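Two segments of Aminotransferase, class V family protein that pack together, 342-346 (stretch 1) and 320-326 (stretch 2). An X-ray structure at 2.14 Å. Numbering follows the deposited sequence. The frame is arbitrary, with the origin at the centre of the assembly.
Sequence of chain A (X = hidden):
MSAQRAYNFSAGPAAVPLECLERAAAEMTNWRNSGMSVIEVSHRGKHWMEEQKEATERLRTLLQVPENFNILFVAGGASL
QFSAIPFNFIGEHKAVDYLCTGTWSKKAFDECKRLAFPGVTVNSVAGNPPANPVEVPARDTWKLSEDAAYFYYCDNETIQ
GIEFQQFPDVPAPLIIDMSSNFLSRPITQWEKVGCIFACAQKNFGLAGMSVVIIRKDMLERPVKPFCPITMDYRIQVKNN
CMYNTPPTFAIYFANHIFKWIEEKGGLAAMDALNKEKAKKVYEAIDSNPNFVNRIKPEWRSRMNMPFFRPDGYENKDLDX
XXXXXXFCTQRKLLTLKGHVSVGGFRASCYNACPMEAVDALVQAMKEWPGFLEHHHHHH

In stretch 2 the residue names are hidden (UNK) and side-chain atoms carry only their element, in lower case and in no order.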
ATOM      1  N   VAL A 342      -1.354 -27.120   5.135  1.00 25.79           N
ATOM      2  CA  VAL A 342      -1.925 -28.098   6.064  1.00 25.45           C
ATOM      3  C   VAL A 342      -3.133 -28.868   5.509  1.00 24.64           C
ATOM      4  O   VAL A 342      -3.453 -29.936   6.021  1.00 24.07           O
ATOM      5  CB  VAL A 342      -2.288 -27.432   7.417  1.00 25.68           C
ATOM      6  CG1 VAL A 342      -1.022 -26.921   8.104  1.00 26.19           C
ATOM      7  CG2 VAL A 342      -3.300 -26.290   7.252  1.00 25.50           C
ATOM      8  N   GLY A 343      -3.795 -28.342   4.477  1.00 24.29           N
ATOM      9  CA  GLY A 343      -5.055 -28.916   4.004  1.00 24.10           C
ATOM     10  C   GLY A 343      -6.153 -28.799   5.056  1.00 23.57           C
ATOM     11  O   GLY A 343      -6.069 -27.987   5.982  1.00 23.85           O
ATOM     12  N   GLY A 344      -7.173 -29.635   4.920  1.00 22.20           N
ATOM     13  CA  GLY A 344      -8.299 -29.652   5.851  1.00 20.90           C
ATOM     14  C   GLY A 344      -9.088 -28.361   5.821  1.00 19.54           C
ATOM     15  O   GLY A 344      -9.208 -27.724   4.766  1.00 18.97           O
ATOM     16  N   PHE A 345      -9.597 -27.956   6.989  1.00 18.41           N
ATOM     17  CA  PHE A 345     -10.585 -26.871   7.073  1.00 17.82           C
ATOM     18  C   PHE A 345     -10.199 -25.789   8.074  1.00 17.47           C
ATOM     19  O   PHE A 345      -9.495 -26.063   9.042  1.00 17.54           O
ATOM     20  CB  PHE A 345     -11.947 -27.452   7.443  1.00 17.66           C
ATOM     21  CG  PHE A 345     -12.176 -28.824   6.882  1.00 17.04           C
ATOM     22  CD1 PHE A 345     -12.274 -29.006   5.511  1.00 16.69           C
ATOM     23  CD2 PHE A 345     -12.254 -29.937   7.717  1.00 16.72           C
ATOM     24  CE1 PHE A 345     -12.464 -30.273   4.981  1.00 17.02           C
ATOM     25  CE2 PHE A 345     -12.442 -31.205   7.189  1.00 16.76           C
ATOM     26  CZ  PHE A 345     -12.549 -31.372   5.821  1.00 16.62           C
ATOM     27  N   ARG A 346     -10.682 -24.570   7.844  1.00 16.80           N
ATOM     28  CA  ARG A 346     -10.449 -23.459   8.771  1.00 16.33           C
ATOM     29  C   ARG A 346     -11.579 -22.440   8.717  1.00 15.78           C
ATOM     30  O   ARG A 346     -11.871 -21.885   7.653  1.00 15.20           O
ATOM     31  CB  ARG A 346      -9.106 -22.785   8.453  1.00 16.66           C
ATOM     32  CG  ARG A 346      -8.682 -21.677   9.420  1.00 16.99           C
ATOM     33  CD  ARG A 346      -7.365 -21.006   9.021  1.00 17.00           C
ATOM     34  NE  ARG A 346      -7.331 -20.628   7.609  1.00 17.36           N
ATOM     35  CZ  ARG A 346      -6.338 -19.975   7.005  1.00 17.94           C
ATOM     36  NH1 ARG A 346      -5.268 -19.549   7.678  1.00 18.47           N
ATOM     37  NH2 ARG A 346      -6.434 -19.715   5.706  1.00 18.11           N
ATOM     38  N   UNK A 320     -10.923 -36.049  -0.090  1.00 28.79           N
ATOM     39  CA  UNK A 320     -11.818 -36.180   1.070  1.00 28.50           C
ATOM     40  C   UNK A 320     -12.133 -34.821   1.707  1.00 28.53           C
ATOM     41  O   UNK A 320     -13.275 -34.572   2.104  1.00 28.42           O
ATOM     42  c   UNK A 320     -11.230 -37.124   2.107  1.00 29.15           C
ATOM     43  N   UNK A 321     -11.118 -33.958   1.807  1.00 27.94           N
ATOM     44  CA  UNK A 321     -11.310 -32.562   2.221  1.00 26.98           C
ATOM     45  C   UNK A 321     -12.302 -31.851   1.290  1.00 26.38           C
ATOM     46  O   UNK A 321     -13.223 -31.176   1.754  1.00 25.91           O
ATOM     47  c   UNK A 321      -8.990 -32.178   3.257  1.00 26.59           C
ATOM     48  o   UNK A 321      -9.261 -33.050   4.112  1.00 26.66           O
ATOM     49  c   UNK A 321      -9.988 -31.777   2.171  1.00 26.80           C
ATOM     50  o   UNK A 321      -7.893 -31.583   3.238  1.00 26.59           O
ATOM     51  N   UNK A 322     -12.103 -32.009  -0.021  1.00 25.94           N
ATOM     52  CA  UNK A 322     -12.935 -31.349  -1.030  1.00 26.32           C
ATOM     53  C   UNK A 322     -14.433 -31.637  -0.885  1.00 25.29           C
ATOM     54  O   UNK A 322     -15.245 -30.782  -1.221  1.00 25.85           O
ATOM     55  c   UNK A 322     -12.467 -31.704  -2.440  1.00 26.87           C
ATOM     56  N   UNK A 323     -14.790 -32.820  -0.385  1.00 25.05           N
ATOM     57  CA  UNK A 323     -16.200 -33.190  -0.189  1.00 25.27           C
ATOM     58  C   UNK A 323     -16.911 -32.299   0.837  1.00 24.22           C
ATOM     59  O   UNK A 323     -17.992 -31.788   0.553  1.00 22.99           O
ATOM     60  c   UNK A 323     -16.175 -35.663  -0.906  1.00 27.90           C
ATOM     61  c   UNK A 323     -16.229 -37.081  -0.350  1.00 29.09           C
ATOM     62  c   UNK A 323     -16.424 -38.115  -1.447  1.00 30.62           C
ATOM     63  n   UNK A 323     -15.304 -38.096  -2.429  1.00 31.41           N
ATOM     64  c   UNK A 323     -16.347 -34.657   0.221  1.00 26.23           C
ATOM     65  N   UNK A 324     -16.315 -32.118   2.019  1.00 23.34           N
ATOM     66  CA  UNK A 324     -16.895 -31.214   3.034  1.00 22.16           C
ATOM     67  C   UNK A 324     -16.791 -29.741   2.634  1.00 21.19           C
ATOM     68  O   UNK A 324     -17.692 -28.957   2.932  1.00 21.21           O
ATOM     69  c   UNK A 324     -16.867 -30.527   5.490  1.00 21.50           C
ATOM     70  c   UNK A 324     -16.666 -28.634   6.991  1.00 21.46           C
ATOM     71  c   UNK A 324     -17.968 -28.835   7.428  1.00 21.43           C
ATOM     72  c   UNK A 324     -18.174 -30.707   5.935  1.00 21.40           C
ATOM     73  c   UNK A 324     -18.724 -29.869   6.894  1.00 21.18           C
ATOM     74  c   UNK A 324     -16.284 -31.431   4.426  1.00 21.86           C
ATOM     75  c   UNK A 324     -16.123 -29.473   6.020  1.00 21.57           C
ATOM     76  N   UNK A 325     -15.699 -29.359   1.977  1.00 20.88           N
ATOM     77  CA  UNK A 325     -15.523 -27.976   1.511  1.00 20.53           C
ATOM     78  C   UNK A 325     -16.629 -27.606   0.529  1.00 20.46           C
ATOM     79  O   UNK A 325     -17.238 -26.530   0.630  1.00 19.60           O
ATOM     80  c   UNK A 325     -14.057 -26.436   0.104  1.00 20.81           C
ATOM     81  c   UNK A 325     -14.129 -27.754   0.865  1.00 20.70           C
ATOM     82  c   UNK A 325     -13.043 -27.788   1.933  1.00 21.19           C
ATOM     83  N   UNK A 326     -16.865 -28.493  -0.430  1.00 19.82           N
ATOM     84  CA  UNK A 326     -17.928 -28.287  -1.414  1.00 19.63           C
ATOM     85  C   UNK A 326     -19.315 -28.372  -0.814  1.00 18.81           C
ATOM     86  O   UNK A 326     -20.204 -27.640  -1.237  1.00 19.32           O
ATOM     87  c   UNK A 326     -16.700 -28.749  -3.550  1.00 20.05           C
ATOM     88  n   UNK A 326     -15.537 -29.382  -3.548  1.00 20.50           N
ATOM     89  c   UNK A 326     -17.754 -29.244  -2.592  1.00 19.82           C
ATOM     90  o   UNK A 326     -16.924 -27.764  -4.265  1.00 20.26           O
TER

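Position 320 carries a single side-chain carbon, which makes no contact with stretch 1; a lone CB means alanine. Ala320 suits a helical turn that needs no reach at this point.

Position 321 has two carbons, the second bearing two oxygens, one of which meets Gly344 N. This is a short carboxylate, hence aspartate. The CA-to-CB bond of Asp321 points sideways, but the end of the side chain comes nearer, and OD2 accepts a hydrogen bond from Gly344 N at 2.7 Å with an N-H...acceptor angle of 151°. The other oxygen, OD1, is hydrogen-bonded elsewhere in the structure, so a buried carboxylate has both oxygens satisfied. A short acid fits because the backbones are already close, with the CA atoms of Asp321 and Gly344 5.5 Å apart.

Position 322 again shows one carbon, pointing away from stretch 1, and is alanine. The carbonyl of Ala322 accepts the helical bond from the backbone N of position 326.

At position 323 four carbons run in a row to a terminal nitrogen, the signature of lysine. The end of the Lys323 side chain leads away from stretch 1 and is exposed, as suits a charged amine.

Position 324 shows one carbon followed by a ring of six carbons, with no oxygen, and a ring carbon meets Phe345 CE1: phenylalanine. The CA-to-CB bond of Phe324 points toward stretch 1, and its ring sets its edge against the face of Phe345, with CD1 3.9 Å from Phe345 CE1. The centroids lie 5.1 Å apart and the planes meet at 69°, an edge-to-face arrangement well suited to a buried site.

Position 325 has three carbons, two of them branching from the first, and one branch carbon meets Phe345 CD1; the fork identifies valine. CG2 of Val325 lies 3.9 Å from Phe345 CD1, near the plane of that ring, so a compact apolar branch meets the ring's edge.

Position 326 has two carbons, the second carrying one oxygen and one nitrogen: asparagine. Asn326 is out of reach of stretch 1; its ND2 instead donates to Ala322 O at 2.7 Å, tying the exposed amide to its own helix.

The contact joins one polar anchor to an apolar cluster. Gly343 and Gly344 both adopt positive phi, which favours glycine, and an ideal CB on Gly343 would sit a tight 3.3 Å from Asp321 OD2. The CA-to-CB bond of Phe345 points toward the helix, with Phe324 over one ring face, while Val325 and Asp321 O, the latter 3.4 Å from Phe345 CE1, lie at its edge. Together the two stretches bury 239 Å².

Stretch 2, residues 320-326: ADAKFVN
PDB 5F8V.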